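Local structure of LBCATS-a (Synthetic construct, 5EY5) at residues L58-G61 / P62-R66; G233-I236 / V237-I240. The protein is the alpha chain of a tryptophan synthase, which probably cleaves indole-3-glycerol phosphate into indole and glyceraldehyde 3-phosphate, and here holds sn-glycerol-3-phosphate. All coordinates share one frame; numbering follows the deposited sequence.

Contact 1. Residues L58-G61 / P62-R66; sequences LADG and PTIQR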
ATOM      1  N   LEU A  58       1.410 -30.375  16.878  1.00 45.99           N
ATOM      2  CA  LEU A  58       1.561 -29.176  17.704  1.00 58.31           C
ATOM      3  C   LEU A  58       2.544 -29.354  18.860  1.00 63.14           C
ATOM      4  O   LEU A  58       3.126 -28.364  19.328  1.00 55.69           O
ATOM      5  CB  LEU A  58       0.181 -28.785  18.244  1.00 52.86           C
ATOM      6  CG  LEU A  58      -0.209 -27.471  18.907  1.00 65.94           C
ATOM      7  CD1 LEU A  58      -0.099 -26.308  17.932  1.00 72.49           C
ATOM      8  CD2 LEU A  58      -1.637 -27.588  19.440  1.00 66.21           C
ATOM      9  N   ALA A  59       2.741 -30.586  19.334  1.00 57.44           N
ATOM     10  CA  ALA A  59       3.467 -30.847  20.569  1.00 54.78           C
ATOM     11  C   ALA A  59       4.867 -31.415  20.345  1.00 54.57           C
ATOM     12  O   ALA A  59       5.536 -31.779  21.320  1.00 55.96           O
ATOM     13  CB  ALA A  59       2.658 -31.799  21.459  1.00 43.61           C
ATOM     14  N   ASP A  60       5.345 -31.482  19.103  1.00 45.03           N
ATOM     15  CA  ASP A  60       6.614 -32.133  18.807  1.00 41.03           C
ATOM     16  C   ASP A  60       7.693 -31.139  18.383  1.00 49.53           C
ATOM     17  O   ASP A  60       7.418 -30.163  17.675  1.00 47.07           O
ATOM     18  CB  ASP A  60       6.419 -33.194  17.735  1.00 46.56           C
ATOM     19  CG  ASP A  60       5.749 -34.430  18.289  1.00 61.56           C
ATOM     20  OD1 ASP A  60       6.381 -35.085  19.146  1.00 69.95           O
ATOM     21  OD2 ASP A  60       4.603 -34.737  17.894  1.00 63.53           O
ATOM     22  N   GLY A  61       8.929 -31.387  18.856  1.00 44.30           N
ATOM     23  CA  GLY A  61      10.075 -30.640  18.410  1.00 41.78           C
ATOM     24  C   GLY A  61      10.507 -31.053  17.009  1.00 37.25           C
ATOM     25  O   GLY A  61       9.907 -31.938  16.382  1.00 39.52           O
ATOM     26  N   PRO A  62      11.570 -30.418  16.511  1.00 38.90           N
ATOM     27  CA  PRO A  62      11.953 -30.619  15.101  1.00 43.67           C
ATOM     28  C   PRO A  62      12.260 -32.065  14.732  1.00 36.05           C
ATOM     29  O   PRO A  62      11.898 -32.507  13.640  1.00 37.16           O
ATOM     30  CB  PRO A  62      13.197 -29.728  14.954  1.00 51.80           C
ATOM     31  CG  PRO A  62      13.089 -28.727  16.071  1.00 53.07           C
ATOM     32  CD  PRO A  62      12.441 -29.450  17.198  1.00 48.67           C
ATOM     33  N   THR A  63      12.948 -32.806  15.600  1.00 43.14           N
ATOM     34  CA  THR A  63      13.290 -34.195  15.304  1.00 27.80           C
ATOM     35  C   THR A  63      12.065 -35.009  14.932  1.00 28.39           C
ATOM     36  O   THR A  63      12.028 -35.680  13.893  1.00 36.37           O
ATOM     37  CB  THR A  63      13.964 -34.819  16.518  1.00 34.53           C
ATOM     38  OG1 THR A  63      15.097 -34.022  16.875  1.00 38.52           O
ATOM     39  CG2 THR A  63      14.400 -36.244  16.203  1.00 33.33           C
ATOM     40  N   ILE A  64      11.068 -35.011  15.810  1.00 28.52           N
ATOM     41  CA  ILE A  64       9.900 -35.835  15.560  1.00 32.22           C
ATOM     42  C   ILE A  64       9.001 -35.214  14.495  1.00 36.80           C
ATOM     43  O   ILE A  64       8.262 -35.937  13.819  1.00 32.88           O
ATOM     44  CB  ILE A  64       9.190 -36.092  16.899  1.00 34.54           C
ATOM     45  CG1 ILE A  64      10.088 -37.026  17.724  1.00 42.91           C
ATOM     46  CG2 ILE A  64       7.792 -36.706  16.687  1.00 36.13           C
ATOM     47  CD1 ILE A  64       9.646 -37.260  19.128  1.00 41.32           C
ATOM     48  N   GLN A  65       9.051 -33.884  14.323  1.00 44.39           N
ATOM     49  CA  GLN A  65       8.398 -33.238  13.183  1.00 39.97           C
ATOM     50  C   GLN A  65       8.911 -33.817  11.876  1.00 33.25           C
ATOM     51  O   GLN A  65       8.134 -34.092  10.955  1.00 32.88           O
ATOM     52  CB  GLN A  65       8.662 -31.721  13.183  1.00 35.65           C
ATOM     53  CG  GLN A  65       7.993 -30.884  14.271  1.00 40.05           C
ATOM     54  CD  GLN A  65       8.578 -29.475  14.330  1.00 46.96           C
ATOM     55  OE1 GLN A  65       9.002 -28.924  13.309  1.00 46.87           O
ATOM     56  NE2 GLN A  65       8.625 -28.895  15.531  1.00 43.28           N
ATOM     57  N   ARG A  66      10.238 -33.924  11.754  1.00 30.89           N
ATOM     58  CA  ARG A  66      10.856 -34.462  10.543  1.00 35.88           C
ATOM     59  C   ARG A  66      10.537 -35.933  10.354  1.00 29.92           C
ATOM     60  O   ARG A  66      10.359 -36.385   9.223  1.00 30.92           O
ATOM     61  CB  ARG A  66      12.376 -34.269  10.576  1.00 33.87           C
ATOM     62  CG  ARG A  66      12.798 -32.813  10.627  1.00 42.39           C
ATOM     63  CD  ARG A  66      14.291 -32.620  10.409  1.00 35.91           C
ATOM     64  NE  ARG A  66      15.116 -33.242  11.436  1.00 41.28           N
ATOM     65  CZ  ARG A  66      15.488 -32.638  12.560  1.00 45.73           C
ATOM     66  NH1 ARG A  66      15.085 -31.399  12.806  1.00 43.90           N
ATOM     67  NH2 ARG A  66      16.252 -33.275  13.443  1.00 43.98           N
TER
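Gln65 reaches back over the turn that starts its own helix and takes hold of the loop before it, a compact example of a side chain tying a helix to the residues ahead of its N terminus. From CB the chain leaves with CG beside the backbone N (chi1 -70°). CB lies 3.4 Å from Gly61 O, and CG comes within 3.0 Å of the same oxygen. Beyond CG the chain runs extended, passing CD along Gly61 O and Asp60 O, until NE2 gives a nearly straight bond to Asp60 O (2.8 Å, 172°). That oxygen lies almost in the plane of the Gln65 amide, while NE2 sits tilted from the plane of the Asp60 carbonyl. Gly61, the N-cap residue, accepts the first backbone bond of the helix from Gln65 N at 3.0 Å, so Gln65 grips two successive carbonyls.

On another flank of the turn, the CG2 methyl of Ile64 packs against the Asp60 carboxylate, 3.3 Å from OD1. Tyr102 binds OD2 of that carboxylate and Thr183 binds OD1. Ile64 also lines the sn-glycerol-3-phosphate pocket and touches the ligand. The contact joins the loop after strand 48-51 to helix 62-73, whose Thr63 and Ile64 lean on helix 234-241, while another protein chain packs against Leu58, Ala59 and Gln65.

Contact 2. Residues G233-I236 / V237-I240; sequences GSAI and VKRI. With G3P (sn-glycerol-3-phosphate), chain E.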
ATOM      1  N   GLY A 233      12.232 -40.713  23.095  1.00 35.43           N
ATOM      2  CA  GLY A 233      11.793 -40.704  21.721  1.00 37.24           C
ATOM      3  C   GLY A 233      12.789 -40.027  20.809  1.00 44.09           C
ATOM      4  O   GLY A 233      13.463 -40.695  20.007  1.00 29.20           O
ATOM      5  N   SER A 234      12.901 -38.699  20.936  1.00 31.94           N
ATOM      6  CA  SER A 234      13.731 -37.949  19.998  1.00 39.36           C
ATOM      7  C   SER A 234      15.116 -38.566  19.845  1.00 37.20           C
ATOM      8  O   SER A 234      15.628 -38.691  18.727  1.00 39.22           O
ATOM      9  CB  SER A 234      13.834 -36.492  20.441  1.00 39.96           C
ATOM     10  OG  SER A 234      12.664 -35.793  20.044  1.00 45.14           O
ATOM     11  N   ALA A 235      15.730 -38.981  20.953  1.00 36.74           N
ATOM     12  CA  ALA A 235      17.094 -39.488  20.850  1.00 41.92           C
ATOM     13  C   ALA A 235      17.159 -40.758  20.007  1.00 40.88           C
ATOM     14  O   ALA A 235      18.166 -40.997  19.333  1.00 36.90           O
ATOM     15  CB  ALA A 235      17.675 -39.733  22.237  1.00 30.59           C
ATOM     16  N   ILE A 236      16.113 -41.589  20.041  1.00 36.11           N
ATOM     17  CA  ILE A 236      16.110 -42.808  19.238  1.00 31.96           C
ATOM     18  C   ILE A 236      15.806 -42.481  17.788  1.00 30.18           C
ATOM     19  O   ILE A 236      16.399 -43.053  16.862  1.00 30.96           O
ATOM     20  CB  ILE A 236      15.085 -43.808  19.793  1.00 30.51           C
ATOM     21  CG1 ILE A 236      15.464 -44.252  21.196  1.00 30.33           C
ATOM     22  CG2 ILE A 236      14.942 -45.004  18.816  1.00 35.96           C
ATOM     23  CD1 ILE A 236      14.393 -45.095  21.883  1.00 32.57           C
ATOM     24  N   VAL A 237      14.863 -41.560  17.576  1.00 30.08           N
ATOM     25  CA  VAL A 237      14.528 -41.124  16.234  1.00 31.71           C
ATOM     26  C   VAL A 237      15.725 -40.491  15.544  1.00 33.28           C
ATOM     27  O   VAL A 237      15.871 -40.603  14.319  1.00 34.67           O
ATOM     28  CB  VAL A 237      13.335 -40.150  16.292  1.00 32.63           C
ATOM     29  CG1 VAL A 237      13.160 -39.491  14.945  1.00 37.39           C
ATOM     30  CG2 VAL A 237      12.080 -40.896  16.694  1.00 32.13           C
ATOM     31  N   LYS A 238      16.586 -39.800  16.297  1.00 41.74           N
ATOM     32  CA  LYS A 238      17.811 -39.264  15.699  1.00 44.30           C
ATOM     33  C   LYS A 238      18.634 -40.379  15.068  1.00 43.13           C
ATOM     34  O   LYS A 238      19.151 -40.248  13.947  1.00 42.10           O
ATOM     35  CB  LYS A 238      18.654 -38.543  16.750  1.00 51.83           C
ATOM     36  CG  LYS A 238      17.927 -37.518  17.586  1.00 65.90           C
ATOM     37  CD  LYS A 238      18.874 -36.390  17.998  1.00 73.37           C
ATOM     38  CE  LYS A 238      18.492 -35.787  19.340  1.00 74.87           C
ATOM     39  NZ  LYS A 238      18.857 -36.686  20.475  1.00 74.05           N
ATOM     40  N   ARG A 239      18.770 -41.495  15.776  1.00 38.21           N
ATOM     41  CA  ARG A 239      19.603 -42.558  15.238  1.00 41.13           C
ATOM     42  C   ARG A 239      18.978 -43.165  13.995  1.00 44.76           C
ATOM     43  O   ARG A 239      19.697 -43.583  13.081  1.00 48.60           O
ATOM     44  CB  ARG A 239      19.861 -43.610  16.309  1.00 43.34           C
ATOM     45  CG  ARG A 239      21.080 -43.269  17.126  1.00 39.63           C
ATOM     46  CD  ARG A 239      20.779 -43.159  18.597  1.00 38.00           C
ATOM     47  NE  ARG A 239      21.988 -42.772  19.314  1.00 41.01           N
ATOM     48  CZ  ARG A 239      22.096 -41.679  20.056  1.00 50.24           C
ATOM     49  NH1 ARG A 239      21.051 -40.871  20.209  1.00 44.80           N
ATOM     50  NH2 ARG A 239      23.244 -41.410  20.665  1.00 57.70           N
ATOM     51  N   ILE A 240      17.648 -43.193  13.928  1.00 39.70           N
ATOM     52  CA  ILE A 240      16.990 -43.630  12.707  1.00 34.97           C
ATOM     53  C   ILE A 240      17.250 -42.649  11.580  1.00 37.26           C
ATOM     54  O   ILE A 240      17.564 -43.045  10.449  1.00 46.52           O
ATOM     55  CB  ILE A 240      15.488 -43.828  12.958  1.00 34.90           C
ATOM     56  CG1 ILE A 240      15.294 -44.977  13.954  1.00 35.20           C
ATOM     57  CG2 ILE A 240      14.771 -44.083  11.634  1.00 35.83           C
ATOM     58  CD1 ILE A 240      13.949 -44.989  14.630  1.00 40.14           C
TER
HETATM   59  O1  G3P E 301       6.697 -40.002  24.143  1.00 39.15           O
HETATM   60  C1  G3P E 301       6.972 -38.871  23.373  1.00 43.18           C
HETATM   61  C2  G3P E 301       8.463 -38.775  23.066  1.00 44.48           C
HETATM   62  O2  G3P E 301       8.604 -37.879  22.000  1.00 44.20           O
HETATM   63  C3  G3P E 301       9.277 -38.330  24.299  1.00 35.39           C
HETATM   64  O1P G3P E 301       9.808 -37.033  24.154  1.00 38.97           O
HETATM   65  O4P G3P E 301      11.239 -37.019  22.032  1.00 45.39           O
HETATM   66  O2P G3P E 301      11.910 -35.477  23.898  1.00 36.67           O
HETATM   67  O3P G3P E 301      12.241 -37.880  24.162  1.00 44.00           O
HETATM   68  P   G3P E 301      11.333 -36.843  23.544  1.00 42.49           P
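The phosphate-binding site of this TIM barrel uses the first turn of the short helix 234-241, and Gly233 and Ser234 bring their polar groups to sn-glycerol-3-phosphate there. Gly233 is the N-cap residue, right before the helix, and its N gives a hydrogen bond of 3.0 Å to O3P of the ligand. Ser234 grips O4P twice, through its backbone N at 2.6 Å and through OG at 2.7 Å; with OG turned beside the backbone N (chi1 -80°), hydroxyl and amide reach the same oxygen. Ser234 N also makes a weak bond to O3P; Gly184 N and Gly213 N are further donors to the ligand.

Behind the phosphate, Val237 N binds Gly233 O at 2.9 Å in a nearly straight bond (170°) and Ile240 N binds Ile236 O one turn on, but Arg239 N makes only a weak bond, to Ile236 O. Ala235 O is met instead by the side chain of Arg239: its chain bends at chi2 and carries NH1 to that oxygen (3.0 Å), which lies at the edge of the guanidinium, near its plane, while NH1 itself stands above the plane of the carbonyl. The same guanidinium makes a cation-pi contact with Phe256 of helix 249-263. Along the buried flank, Ile236 CG2 and Ile240 CD1 meet loosely at 4.3 Å, and both residues also lean on Ile23 of strand 18-24.

The phosphate therefore meets N-H groups and a hydroxyl here instead of a lysine or arginine from these residues, and the helix dipole, whose positive end faces it, would probably help to balance its charge.

Followed from the N terminus, the chain leaves strand 48-51, runs through the loop that ends at Gly61 and enters helix 62-73, where contact 1 closes its turn. Contact 2 comes much later, where strand 229-232 gives way to helix 234-241. The two are therefore in series, neither nested nor crossed, and each is a local closure at the start of a helix. In space their centres are about 12 Å apart, consistent with a closed barrel in which strand 229-232 lies beside strand 18-24, itself beside 48-51. Thr63 CG2 packs on Val237 CG1 at 3.7 Å, and Ile64 CD1 touches Ser234 OG, so the two helix starts meet beside the bound ligand.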